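Local coordinates for protein fiber (Murine adenovirus 2, PDB 5NBH) that forms the adenovirus fibre, whose distal domain binds N-acetylglucosamine and probably helps attach the virus to host cells, at residues C198-T203 with F224-M229. Residues are numbered along the deposited sequence; the frame is centred on the assembly and turned at random.
Sequences CSYALT and FQMSFM
Cys198 lies against two residues of the facing strand: its CB is 3.6 Å from Met226 SD, a distance that holds for one of two modelled Met226 conformers and is less certain for that, while SG, set opposite the backbone N (chi1 -174°), comes obliquely to the Phe224 ring, 3.9 Å from CE2, a sulfur-aromatic contact.

Tyr200 carries the main overlap. Its ring and that of Phe228 form a face-to-face stack, as the centroid separation of 4.0 Å and the 8° between planes show. The two side chains cross at a slant, pointing broadly opposite ways, and each CB comes to lie over the other ring: Tyr200 CB is 4.0 Å from the Phe228 centroid, and Phe228 CB is 4.2 Å from the Tyr200 centroid, both CH-pi contacts. Gln225 of the second subunit also packs on both residues.

Leu202 ends the row, CD1 reaching Phe228 CE2 obliquely at 3.8 Å.

No hydrogen bond joins the segments, whose axes approach to 9.3 Å at 39° between directions. All six touching residues are buried, and the strands belong to different sheets: this is face-to-face sheet packing in the core of a beta-sandwich, the ABCJ-GHID fold of adenovirus fibre heads.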
loop_
_atom_site.group_PDB
_atom_site.type_symbol
_atom_site.label_atom_id
_atom_site.label_comp_id
_atom_site.label_asym_id
_atom_site.label_seq_id
_atom_site.Cartn_x
_atom_site.Cartn_y
_atom_site.Cartn_z
ATOM N N CYS A 198 -3.758 12.221 15.985
ATOM C CA CYS A 198 -2.435 11.832 16.357
ATOM C C CYS A 198 -1.461 12.528 15.414
ATOM O O CYS A 198 -1.669 12.538 14.189
ATOM C CB CYS A 198 -2.283 10.321 16.258
ATOM S SG CYS A 198 -0.700 9.663 16.869
ATOM N N SER A 199 -0.424 13.129 15.967
ATOM C CA SER A 199 0.633 13.694 15.125
ATOM C C SER A 199 1.717 12.653 14.807
ATOM O O SER A 199 1.910 11.685 15.547
ATOM C CB SER A 199 1.260 14.900 15.776
ATOM O OG SER A 199 1.921 14.549 16.922
ATOM N N TYR A 200 2.426 12.892 13.725
ATOM C CA TYR A 200 3.650 12.157 13.444
ATOM C C TYR A 200 4.723 13.171 13.077
ATOM O O TYR A 200 4.445 14.208 12.488
ATOM C CB TYR A 200 3.436 11.090 12.352
ATOM C CG TYR A 200 2.965 11.704 11.059
ATOM C CD1 TYR A 200 1.614 11.890 10.831
ATOM C CD2 TYR A 200 3.872 12.145 10.086
ATOM C CE1 TYR A 200 1.146 12.478 9.658
ATOM C CE2 TYR A 200 3.409 12.763 8.900
ATOM C CZ TYR A 200 2.041 12.913 8.701
ATOM O OH TYR A 200 1.535 13.542 7.562
ATOM N N ALA A 201 5.956 12.839 13.369
ATOM C CA ALA A 201 7.094 13.700 13.039
ATOM C C ALA A 201 8.303 12.818 12.817
ATOM O O ALA A 201 8.599 11.934 13.636
ATOM C CB ALA A 201 7.332 14.683 14.167
ATOM N N LEU A 202 8.956 13.003 11.679
ATOM C CA LEU A 202 10.193 12.298 11.355
ATOM C C LEU A 202 11.362 13.247 11.557
ATOM O O LEU A 202 11.380 14.330 10.976
ATOM C CB LEU A 202 10.200 11.869 9.891
ATOM C CG LEU A 202 9.439 10.565 9.577
ATOM C CD1 LEU A 202 8.075 10.419 10.202
ATOM C CD2 LEU A 202 9.400 10.413 8.053
ATOM N N THR A 203 12.327 12.837 12.352
ATOM C CA THR A 203 13.538 13.682 12.577
ATOM C C THR A 203 14.777 12.821 12.703
ATOM O O THR A 203 14.670 11.625 12.912
ATOM C CB THR A 203 13.408 14.490 13.879
ATOM O OG1 THR A 203 13.188 13.626 14.992
ATOM C CG2 THR A 203 12.265 15.460 13.777
ATOM N N PHE A 224 -5.687 2.839 19.230
ATOM C CA PHE A 224 -5.967 3.330 17.888
ATOM C C PHE A 224 -5.030 2.729 16.848
ATOM O O PHE A 224 -3.996 2.212 17.233
ATOM C CB PHE A 224 -5.831 4.851 17.843
ATOM C CG PHE A 224 -4.465 5.356 18.179
ATOM C CD1 PHE A 224 -4.101 5.612 19.500
ATOM C CD2 PHE A 224 -3.543 5.611 17.187
ATOM C CE1 PHE A 224 -2.839 6.111 19.811
ATOM C CE2 PHE A 224 -2.284 6.101 17.496
ATOM C CZ PHE A 224 -1.926 6.337 18.807
ATOM N N GLN A 225 -5.407 2.817 15.560
ATOM C CA GLN A 225 -4.544 2.480 14.412
ATOM C C GLN A 225 -4.395 3.759 13.584
ATOM O O GLN A 225 -5.329 4.564 13.472
ATOM C CB GLN A 225 -5.117 1.332 13.501
ATOM C CG GLN A 225 -4.204 0.920 12.309
ATOM C CD GLN A 225 -4.690 -0.255 11.408
ATOM O OE1 GLN A 225 -5.116 -0.032 10.271
ATOM N NE2 GLN A 225 -4.494 -1.484 11.860
ATOM N N MET A 226 -3.205 3.988 13.061
ATOM C CA MET A 226 -3.022 5.045 12.070
ATOM C C MET A 226 -1.879 4.770 11.131
ATOM O O MET A 226 -1.005 3.990 11.414
ATOM C CB MET A 226 -2.899 6.442 12.674
ATOM C CG MET A 226 -1.752 6.752 13.605
ATOM S SD MET A 226 -1.343 8.485 13.270
ATOM C CE MET A 226 -0.715 8.139 11.631
ATOM N N SER A 227 -1.970 5.385 9.968
ATOM C CA SER A 227 -0.982 5.166 8.935
ATOM C C SER A 227 -0.723 6.476 8.279
ATOM O O SER A 227 -1.589 7.358 8.278
ATOM C CB SER A 227 -1.441 4.069 7.940
ATOM O OG SER A 227 -2.402 4.545 7.062
ATOM N N PHE A 228 0.463 6.610 7.725
ATOM C CA PHE A 228 0.823 7.755 6.894
ATOM C C PHE A 228 1.915 7.322 5.926
ATOM O O PHE A 228 2.533 6.281 6.130
ATOM C CB PHE A 228 1.269 8.965 7.759
ATOM C CG PHE A 228 2.527 8.730 8.552
ATOM C CD1 PHE A 228 2.472 8.209 9.834
ATOM C CD2 PHE A 228 3.768 9.074 8.037
ATOM C CE1 PHE A 228 3.620 8.007 10.586
ATOM C CE2 PHE A 228 4.921 8.853 8.781
ATOM C CZ PHE A 228 4.850 8.306 10.036
ATOM N N MET A 229 2.169 8.119 4.897
ATOM C CA MET A 229 3.233 7.839 3.951
ATOM C C MET A 229 4.352 8.886 4.007
ATOM O O MET A 229 4.112 10.046 4.254
ATOM C CB MET A 229 2.647 7.750 2.548
ATOM C CG MET A 229 1.787 6.501 2.417
ATOM S SD MET A 229 0.968 6.162 0.850
ATOM C CE MET A 229 2.037 6.953 -0.280
#